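Local coordinates for lactococcus lactis MG1363 DpsA (Lactococcus lactis, PDB 1ZS3), which belongs to the Dps family, forms a twelve-subunit shell, binds DNA, for which an N-terminal helix is required, and probably serves in protection against oxidative stress, at residues A[97-101]-A[124-128]; A[129-133]-A[148-152]; A[41-45]-A[117-122]. Residue numbers count along the deposited sequence, not the author numbering.

Contact 1 of 3, residues A[97-101]-A[124-128]; sequences HKFIT and AQNMF
Phe99 lays its side chain across the helical residues Ala124, Met127 and Phe128, the i, i+3 and i+4 positions on one face of the helix. Its segment, 97-101, has no regular structure. His97 is the first residue to leave helical geometry after helix 90-96, Lys98 and Ile100 are extended, and between them Phe99 takes a positive phi (70/-10); the CA-to-CB bonds of Lys98, Phe99 and Ile100 all point toward the helix. Segment 124-128 is a mid-helix turn of helix 111-138, and the backbones are nearest at Phe99 and Ala124, with CA atoms 6.3 Å apart. There CB of Phe99 rests on CB of Ala124 at 3.7 Å, the small alanine admitting the loop. With chi1 m for both rings, Phe128 turns its edge to the face of Phe99 in an offset edge-to-face pair, centroids 6.0 Å apart and planes at 73°. Met127 SD stands 4.9 Å from the Phe99 centroid, an oblique Met-aromatic contact. Lys98 contributes CB, 3.7 Å from Phe128 CZ, before its chain leads away, and Ile100 CD1 reaches Gln125 CG at 3.9 Å. Gln125 NE2 hydrogen-bonds to Glu41, and the backbone N of Lys98 to Asn37, both on helix 27-51. The chemistry implies that apolar packing holds the loop against helix 111-138, while its polar tie is to helix 27-51.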
loop_
_atom_site.group_PDB
_atom_site.type_symbol
_atom_site.label_atom_id
_atom_site.label_comp_id
_atom_site.label_asym_id
_atom_site.label_seq_id
_atom_site.Cartn_x
_atom_site.Cartn_y
_atom_site.Cartn_z
ATOM N N HIS A 97 -9.307 24.835 -32.650
ATOM C CA HIS A 97 -9.751 25.383 -31.351
ATOM C C HIS A 97 -10.641 26.608 -31.500
ATOM O O HIS A 97 -10.323 27.505 -32.243
ATOM C CB HIS A 97 -8.545 25.701 -30.429
ATOM C CG HIS A 97 -8.060 27.129 -30.521
ATOM N ND1 HIS A 97 -7.014 27.542 -31.337
ATOM C CD2 HIS A 97 -8.510 28.258 -29.931
ATOM C CE1 HIS A 97 -6.820 28.859 -31.206
ATOM N NE2 HIS A 97 -7.726 29.312 -30.368
ATOM N N LYS A 98 -11.804 26.620 -30.878
ATOM C CA LYS A 98 -12.655 27.804 -30.935
ATOM C C LYS A 98 -12.917 28.354 -29.527
ATOM O O LYS A 98 -12.896 27.634 -28.552
ATOM C CB LYS A 98 -13.968 27.506 -31.695
ATOM C CG LYS A 98 -13.825 26.571 -32.933
ATOM C CD LYS A 98 -13.956 27.303 -34.299
ATOM C CE LYS A 98 -12.590 27.501 -34.984
ATOM N NZ LYS A 98 -12.659 27.510 -36.492
ATOM N N PHE A 99 -13.168 29.665 -29.461
ATOM C CA PHE A 99 -13.665 30.385 -28.296
ATOM C C PHE A 99 -12.667 30.535 -27.120
ATOM O O PHE A 99 -12.952 31.238 -26.157
ATOM C CB PHE A 99 -15.004 29.803 -27.786
ATOM C CG PHE A 99 -16.204 30.065 -28.692
ATOM C CD1 PHE A 99 -16.207 29.685 -30.030
ATOM C CD2 PHE A 99 -17.342 30.707 -28.195
ATOM C CE1 PHE A 99 -17.304 29.927 -30.853
ATOM C CE2 PHE A 99 -18.467 30.959 -29.022
ATOM C CZ PHE A 99 -18.440 30.566 -30.347
ATOM N N ILE A 100 -11.546 29.834 -27.171
ATOM C CA ILE A 100 -10.540 29.845 -26.110
ATOM C C ILE A 100 -9.323 30.516 -26.688
ATOM O O ILE A 100 -8.863 30.206 -27.779
ATOM C CB ILE A 100 -10.144 28.424 -25.637
ATOM C CG1 ILE A 100 -11.239 27.831 -24.762
ATOM C CG2 ILE A 100 -8.786 28.426 -24.905
ATOM C CD1 ILE A 100 -11.711 26.486 -25.261
ATOM N N THR A 101 -8.781 31.440 -25.917
ATOM C CA THR A 101 -7.802 32.367 -26.453
ATOM C C THR A 101 -6.654 32.592 -25.450
ATOM O O THR A 101 -6.892 32.942 -24.318
ATOM C CB THR A 101 -8.515 33.698 -26.825
ATOM O OG1 THR A 101 -8.041 34.757 -26.025
ATOM C CG2 THR A 101 -10.083 33.683 -26.531
ATOM N N ALA A 124 -17.546 27.373 -22.663
ATOM C CA ALA A 124 -17.386 27.377 -24.133
ATOM C C ALA A 124 -17.052 26.012 -24.624
ATOM O O ALA A 124 -17.578 25.607 -25.648
ATOM C CB ALA A 124 -16.335 28.395 -24.602
ATOM N N GLN A 125 -16.222 25.244 -23.913
ATOM C CA GLN A 125 -15.917 23.880 -24.354
ATOM C C GLN A 125 -17.201 23.033 -24.420
ATOM O O GLN A 125 -17.272 22.102 -25.248
ATOM C CB GLN A 125 -14.932 23.131 -23.431
ATOM C CG GLN A 125 -13.584 23.820 -23.186
ATOM C CD GLN A 125 -12.608 22.906 -22.529
ATOM O OE1 GLN A 125 -12.695 21.703 -22.686
ATOM N NE2 GLN A 125 -11.693 23.465 -21.760
ATOM N N ASN A 126 -18.208 23.383 -23.594
ATOM C CA ASN A 126 -19.451 22.571 -23.476
ATOM C C ASN A 126 -20.381 22.637 -24.675
ATOM O O ASN A 126 -21.077 21.675 -24.924
ATOM C CB ASN A 126 -20.253 22.874 -22.199
ATOM C CG ASN A 126 -19.744 22.061 -20.976
ATOM O OD1 ASN A 126 -18.884 21.177 -21.100
ATOM N ND2 ASN A 126 -20.271 22.374 -19.802
ATOM N N MET A 127 -20.411 23.763 -25.389
ATOM C CA MET A 127 -21.234 23.888 -26.615
ATOM C C MET A 127 -20.866 22.819 -27.636
ATOM O O MET A 127 -21.756 22.297 -28.298
ATOM C CB MET A 127 -21.054 25.271 -27.282
ATOM C CG MET A 127 -21.748 26.468 -26.585
ATOM S SD MET A 127 -20.849 28.037 -26.944
ATOM C CE MET A 127 -20.776 28.928 -25.206
ATOM N N PHE A 128 -19.578 22.491 -27.731
ATOM C CA PHE A 128 -19.056 21.513 -28.671
ATOM C C PHE A 128 -19.136 20.054 -28.195
ATOM O O PHE A 128 -19.236 19.146 -29.025
ATOM C CB PHE A 128 -17.602 21.852 -28.976
ATOM C CG PHE A 128 -17.408 23.164 -29.668
ATOM C CD1 PHE A 128 -17.570 24.366 -28.987
ATOM C CD2 PHE A 128 -17.073 23.205 -31.023
ATOM C CE1 PHE A 128 -17.390 25.575 -29.634
ATOM C CE2 PHE A 128 -16.894 24.414 -31.659
ATOM C CZ PHE A 128 -17.046 25.603 -30.964
#

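Contact 2 of 3, residues A[129-133]-A[148-152]; sequences ITRAI and VVELY
Segments 129-133 of helix 111-138 and 148-152 of helix 142-165 pack almost antiparallel, the axes of these short segments 9.5 Å apart at closest approach with a signed crossing angle of -154°. Ile129 lies opposite Tyr152 (CA atoms 6.4 Å apart) and Ile133 opposite Val148 (6.1 Å). Val148 is the main bump from segment 148-152. With chi1 t, its CG1 enters the hollow bounded by Ile129, Ala132 and Ile133, 4.0 Å from Ile129 CG2 and 4.5 Å from Ala132 CB. In return Ile129, chi1 m and chi2 t, fits the hollow between Val148, Leu151 and Tyr152, CD1 to Leu151 CG 3.9 Å and CG2 to Tyr152 CB 3.8 Å. Ile133, in the same rotamer, extends CD1 to 3.9 Å from Tyr152 CB, while its CG2 meets Val149 CG2 at 4.1 Å. The hydroxyl of Tyr152 is hydrogen-bonded to Glu82 of a second subunit. Such apolar interdigitation is characteristic of a four-helix-bundle core: helix 27-51 packs on Ile129, Ala132 and Val148, helix 55-81 on Leu151, and Phe142 of the second subunit on Ile133 and Val149.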
loop_
_atom_site.group_PDB
_atom_site.type_symbol
_atom_site.label_atom_id
_atom_site.label_comp_id
_atom_site.label_asym_id
_atom_site.label_seq_id
_atom_site.Cartn_x
_atom_site.Cartn_y
_atom_site.Cartn_z
ATOM N N ILE A 129 -18.993 19.843 -26.879
ATOM C CA ILE A 129 -19.013 18.508 -26.281
ATOM C C ILE A 129 -20.427 17.994 -26.385
ATOM O O ILE A 129 -20.633 16.878 -26.815
ATOM C CB ILE A 129 -18.484 18.615 -24.819
ATOM C CG1 ILE A 129 -16.949 18.684 -24.830
ATOM C CG2 ILE A 129 -18.958 17.503 -23.980
ATOM C CD1 ILE A 129 -16.299 19.322 -23.587
ATOM N N THR A 130 -21.356 18.837 -25.955
ATOM C CA THR A 130 -22.793 18.598 -26.065
ATOM C C THR A 130 -23.172 17.992 -27.414
ATOM O O THR A 130 -23.864 16.976 -27.475
ATOM C CB THR A 130 -23.545 19.905 -25.771
ATOM O OG1 THR A 130 -23.816 19.980 -24.361
ATOM C CG2 THR A 130 -24.911 19.963 -26.402
ATOM N N ARG A 131 -22.690 18.620 -28.472
ATOM C CA ARG A 131 -22.972 18.210 -29.828
ATOM C C ARG A 131 -22.304 16.882 -30.125
ATOM O O ARG A 131 -22.904 16.022 -30.746
ATOM C CB ARG A 131 -22.522 19.296 -30.828
ATOM C CG ARG A 131 -23.436 20.533 -30.836
ATOM C CD ARG A 131 -23.224 21.496 -32.029
ATOM N NE ARG A 131 -22.536 22.732 -31.610
ATOM C CZ ARG A 131 -22.088 23.685 -32.444
ATOM N NH1 ARG A 131 -21.488 24.767 -31.934
ATOM N NH2 ARG A 131 -22.224 23.549 -33.770
ATOM N N ALA A 132 -21.063 16.697 -29.687
ATOM C CA ALA A 132 -20.365 15.461 -29.962
ATOM C C ALA A 132 -21.037 14.241 -29.237
ATOM O O ALA A 132 -20.970 13.111 -29.712
ATOM C CB ALA A 132 -18.925 15.575 -29.579
ATOM N N ILE A 133 -21.688 14.468 -28.095
ATOM C CA ILE A 133 -22.419 13.420 -27.421
ATOM C C ILE A 133 -23.512 12.997 -28.327
ATOM O O ILE A 133 -23.616 11.816 -28.614
ATOM C CB ILE A 133 -22.974 13.898 -26.084
ATOM C CG1 ILE A 133 -21.795 14.117 -25.127
ATOM C CG2 ILE A 133 -24.060 12.936 -25.539
ATOM C CD1 ILE A 133 -22.145 14.875 -23.906
ATOM N N VAL A 148 -17.382 10.757 -23.663
ATOM C CA VAL A 148 -17.614 12.173 -23.864
ATOM C C VAL A 148 -18.619 12.698 -22.844
ATOM O O VAL A 148 -18.597 13.872 -22.506
ATOM C CB VAL A 148 -18.086 12.449 -25.307
ATOM C CG1 VAL A 148 -18.644 13.851 -25.465
ATOM C CG2 VAL A 148 -16.968 12.290 -26.253
ATOM N N VAL A 149 -19.466 11.816 -22.323
ATOM C CA VAL A 149 -20.372 12.192 -21.261
ATOM C C VAL A 149 -19.552 12.446 -19.997
ATOM O O VAL A 149 -19.803 13.368 -19.219
ATOM C CB VAL A 149 -21.463 11.122 -21.028
ATOM C CG1 VAL A 149 -22.205 11.372 -19.721
ATOM C CG2 VAL A 149 -22.458 11.068 -22.202
ATOM N N GLU A 150 -18.540 11.636 -19.780
ATOM C CA GLU A 150 -17.731 11.799 -18.614
ATOM C C GLU A 150 -17.190 13.211 -18.652
ATOM O O GLU A 150 -17.312 13.923 -17.676
ATOM C CB GLU A 150 -16.622 10.777 -18.604
ATOM C CG GLU A 150 -16.840 9.610 -17.639
ATOM C CD GLU A 150 -15.667 8.645 -17.692
ATOM O OE1 GLU A 150 -14.531 9.030 -17.256
ATOM O OE2 GLU A 150 -15.880 7.538 -18.249
ATOM N N LEU A 151 -16.624 13.609 -19.792
ATOM C CA LEU A 151 -15.989 14.916 -19.960
ATOM C C LEU A 151 -16.957 16.080 -19.726
ATOM O O LEU A 151 -16.610 17.061 -19.051
ATOM C CB LEU A 151 -15.411 14.991 -21.364
ATOM C CG LEU A 151 -14.742 16.288 -21.779
ATOM C CD1 LEU A 151 -13.745 16.761 -20.749
ATOM C CD2 LEU A 151 -14.051 16.100 -23.111
ATOM N N TYR A 152 -18.154 15.970 -20.285
ATOM C CA TYR A 152 -19.188 16.928 -20.058
ATOM C C TYR A 152 -19.411 17.171 -18.578
ATOM O O TYR A 152 -19.465 18.318 -18.151
ATOM C CB TYR A 152 -20.457 16.409 -20.691
ATOM C CG TYR A 152 -21.645 17.260 -20.402
ATOM C CD1 TYR A 152 -22.724 16.742 -19.689
ATOM C CD2 TYR A 152 -21.669 18.594 -20.784
ATOM C CE1 TYR A 152 -23.809 17.530 -19.397
ATOM C CE2 TYR A 152 -22.742 19.397 -20.478
ATOM C CZ TYR A 152 -23.807 18.842 -19.780
ATOM O OH TYR A 152 -24.874 19.567 -19.452
#

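Contact 3 of 3, residues A[41-45]-A[117-122]; sequences ENIRL and SFIVDF
Segments 41-45 of helix 27-51 and 117-122 of helix 111-138 are helical and antiparallel, at 171° between their N-to-C directions, with segment axes 11.9 Å apart at closest approach. Glu41 lies opposite Asp121 (CA atoms 7.9 Å apart) and Leu45 opposite Phe118 (8.4 Å). Arg44 reaches across: NH2 donates to Ser117 OG at 2.6 Å and forms a salt bridge with Asp121, 3.3 Å from OD1 in a weak hydrogen bond, the place of OD1 being less certain. Its guanidinium lies flat on Phe118, planes at 14° and centres 4.4 Å apart, an off-centre cation-pi stack. Leu45, chi1 m and chi2 t, covers the opposite face, CD2 3.5 Å from the Phe118 centroid in a CH-pi contact, and places CD1 4.2 Å from Phe122 CZ. Glu41 lies at the edge of Phe118, while its strongest polar partner is Gln125. Helix 142-165 touches both phenylalanines. A buried polar cluster of Arg44, Glu41 and Asp121 beside Phe118, Phe122 and Leu45 thus joins antiparallel first and third helices of the ferritin-like four-helix bundle of Dps subunits.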
loop_
_atom_site.group_PDB
_atom_site.type_symbol
_atom_site.label_atom_id
_atom_site.label_comp_id
_atom_site.label_asym_id
_atom_site.label_seq_id
_atom_site.Cartn_x
_atom_site.Cartn_y
_atom_site.Cartn_z
ATOM N N GLU A 41 -6.470 24.661 -23.722
ATOM C CA GLU A 41 -6.735 24.809 -22.289
ATOM C C GLU A 41 -5.582 24.259 -21.460
ATOM O O GLU A 41 -5.152 24.915 -20.562
ATOM C CB GLU A 41 -8.002 24.087 -21.886
ATOM C CG GLU A 41 -8.618 24.715 -20.668
ATOM C CD GLU A 41 -9.430 25.943 -20.977
ATOM O OE1 GLU A 41 -9.004 27.043 -20.566
ATOM O OE2 GLU A 41 -10.484 25.794 -21.630
ATOM N N ASN A 42 -5.078 23.079 -21.762
ATOM C CA ASN A 42 -3.917 22.540 -21.084
ATOM C C ASN A 42 -2.795 23.557 -20.915
ATOM O O ASN A 42 -2.193 23.682 -19.841
ATOM C CB ASN A 42 -3.407 21.283 -21.811
ATOM C CG ASN A 42 -2.166 20.709 -21.187
ATOM O OD1 ASN A 42 -1.212 20.390 -21.876
ATOM N ND2 ASN A 42 -2.191 20.556 -19.880
ATOM N N ILE A 43 -2.505 24.273 -21.983
ATOM C CA ILE A 43 -1.408 25.246 -21.993
ATOM C C ILE A 43 -1.804 26.450 -21.151
ATOM O O ILE A 43 -1.024 26.994 -20.384
ATOM C CB ILE A 43 -1.060 25.676 -23.442
ATOM C CG1 ILE A 43 -0.985 24.438 -24.352
ATOM C CG2 ILE A 43 0.196 26.543 -23.443
ATOM C CD1 ILE A 43 0.340 24.206 -25.036
ATOM N N ARG A 44 -3.044 26.844 -21.275
ATOM C CA ARG A 44 -3.572 27.966 -20.532
ATOM C C ARG A 44 -3.565 27.707 -19.047
ATOM O O ARG A 44 -3.329 28.625 -18.266
ATOM C CB ARG A 44 -5.004 28.270 -21.020
ATOM C CG ARG A 44 -5.104 29.292 -22.163
ATOM C CD ARG A 44 -5.403 30.691 -21.667
ATOM N NE ARG A 44 -6.796 30.786 -21.210
ATOM C CZ ARG A 44 -7.218 31.508 -20.170
ATOM N NH1 ARG A 44 -6.388 32.238 -19.414
ATOM N NH2 ARG A 44 -8.510 31.476 -19.891
ATOM N N LEU A 45 -3.822 26.453 -18.661
ATOM C CA LEU A 45 -3.902 26.007 -17.275
ATOM C C LEU A 45 -2.532 25.719 -16.805
ATOM O O LEU A 45 -2.252 25.910 -15.641
ATOM C CB LEU A 45 -4.748 24.732 -17.142
ATOM C CG LEU A 45 -6.263 24.963 -17.287
ATOM C CD1 LEU A 45 -6.994 23.713 -17.643
ATOM C CD2 LEU A 45 -6.855 25.591 -16.005
ATOM N N SER A 117 -11.693 33.611 -16.270
ATOM C CA SER A 117 -11.431 33.279 -17.649
ATOM C C SER A 117 -11.597 31.800 -17.919
ATOM O O SER A 117 -11.975 31.424 -19.039
ATOM C CB SER A 117 -10.039 33.720 -18.020
ATOM O OG SER A 117 -9.089 32.726 -17.712
ATOM N N PHE A 118 -11.347 30.961 -16.906
ATOM C CA PHE A 118 -11.507 29.529 -17.072
ATOM C C PHE A 118 -12.939 29.118 -16.962
ATOM O O PHE A 118 -13.290 28.118 -17.553
ATOM C CB PHE A 118 -10.642 28.773 -16.080
ATOM C CG PHE A 118 -9.194 28.798 -16.428
ATOM C CD1 PHE A 118 -8.756 28.349 -17.643
ATOM C CD2 PHE A 118 -8.276 29.309 -15.553
ATOM C CE1 PHE A 118 -7.407 28.375 -17.960
ATOM C CE2 PHE A 118 -6.937 29.348 -15.864
ATOM C CZ PHE A 118 -6.503 28.890 -17.071
ATOM N N ILE A 119 -13.762 29.904 -16.280
ATOM C CA ILE A 119 -15.181 29.522 -16.144
ATOM C C ILE A 119 -15.798 29.677 -17.499
ATOM O O ILE A 119 -16.555 28.821 -17.934
ATOM C CB ILE A 119 -15.946 30.397 -15.124
ATOM C CG1 ILE A 119 -15.465 30.067 -13.710
ATOM C CG2 ILE A 119 -17.448 30.169 -15.226
ATOM C CD1 ILE A 119 -15.793 31.100 -12.708
ATOM N N VAL A 120 -15.439 30.776 -18.149
ATOM C CA VAL A 120 -15.908 31.135 -19.509
ATOM C C VAL A 120 -15.360 30.158 -20.539
ATOM O O VAL A 120 -16.125 29.527 -21.246
ATOM C CB VAL A 120 -15.506 32.628 -19.876
ATOM C CG1 VAL A 120 -15.670 32.914 -21.345
ATOM C CG2 VAL A 120 -16.349 33.607 -19.034
ATOM N N ASP A 121 -14.039 30.020 -20.619
ATOM C CA ASP A 121 -13.410 28.937 -21.357
ATOM C C ASP A 121 -14.196 27.601 -21.298
ATOM O O ASP A 121 -14.473 27.010 -22.341
ATOM C CB ASP A 121 -11.999 28.708 -20.799
ATOM C CG ASP A 121 -10.939 29.424 -21.573
ATOM O OD1 ASP A 121 -9.767 28.993 -21.629
ATOM O OD2 ASP A 121 -11.190 30.463 -22.166
ATOM N N PHE A 122 -14.530 27.117 -20.092
ATOM C CA PHE A 122 -15.118 25.772 -19.906
ATOM C C PHE A 122 -16.563 25.742 -20.314
ATOM O O PHE A 122 -17.044 24.722 -20.754
ATOM C CB PHE A 122 -14.940 25.275 -18.467
ATOM C CG PHE A 122 -13.644 24.576 -18.240
ATOM C CD1 PHE A 122 -12.524 25.271 -17.846
ATOM C CD2 PHE A 122 -13.536 23.230 -18.431
ATOM C CE1 PHE A 122 -11.322 24.637 -17.663
ATOM C CE2 PHE A 122 -12.318 22.589 -18.241
ATOM C CZ PHE A 122 -11.216 23.305 -17.864
#

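How the contacts relate
Helix 111-138 carries one segment of every contact: 117-122 of contact 3, then 124-128 of contact 1, then 129-133 of contact 2. Moving along it, the partner changes from helix 27-51, to the loop after helix 90-96, to helix 142-165. Contacts 1 and 3 have centres about 9 Å apart and their segments alternate along the chain; they touch directly, with a probable hydrogen bond from Gln125 NE2 to Glu41 OE2 at 2.6 Å. Contact 2 follows both in series, its centre about 13 Å from that of contact 1, which it meets where Asn126 packs on Tyr152, and about 17 Å from that of contact 3. One helix thereby joins two other bundle helices and the connecting loop.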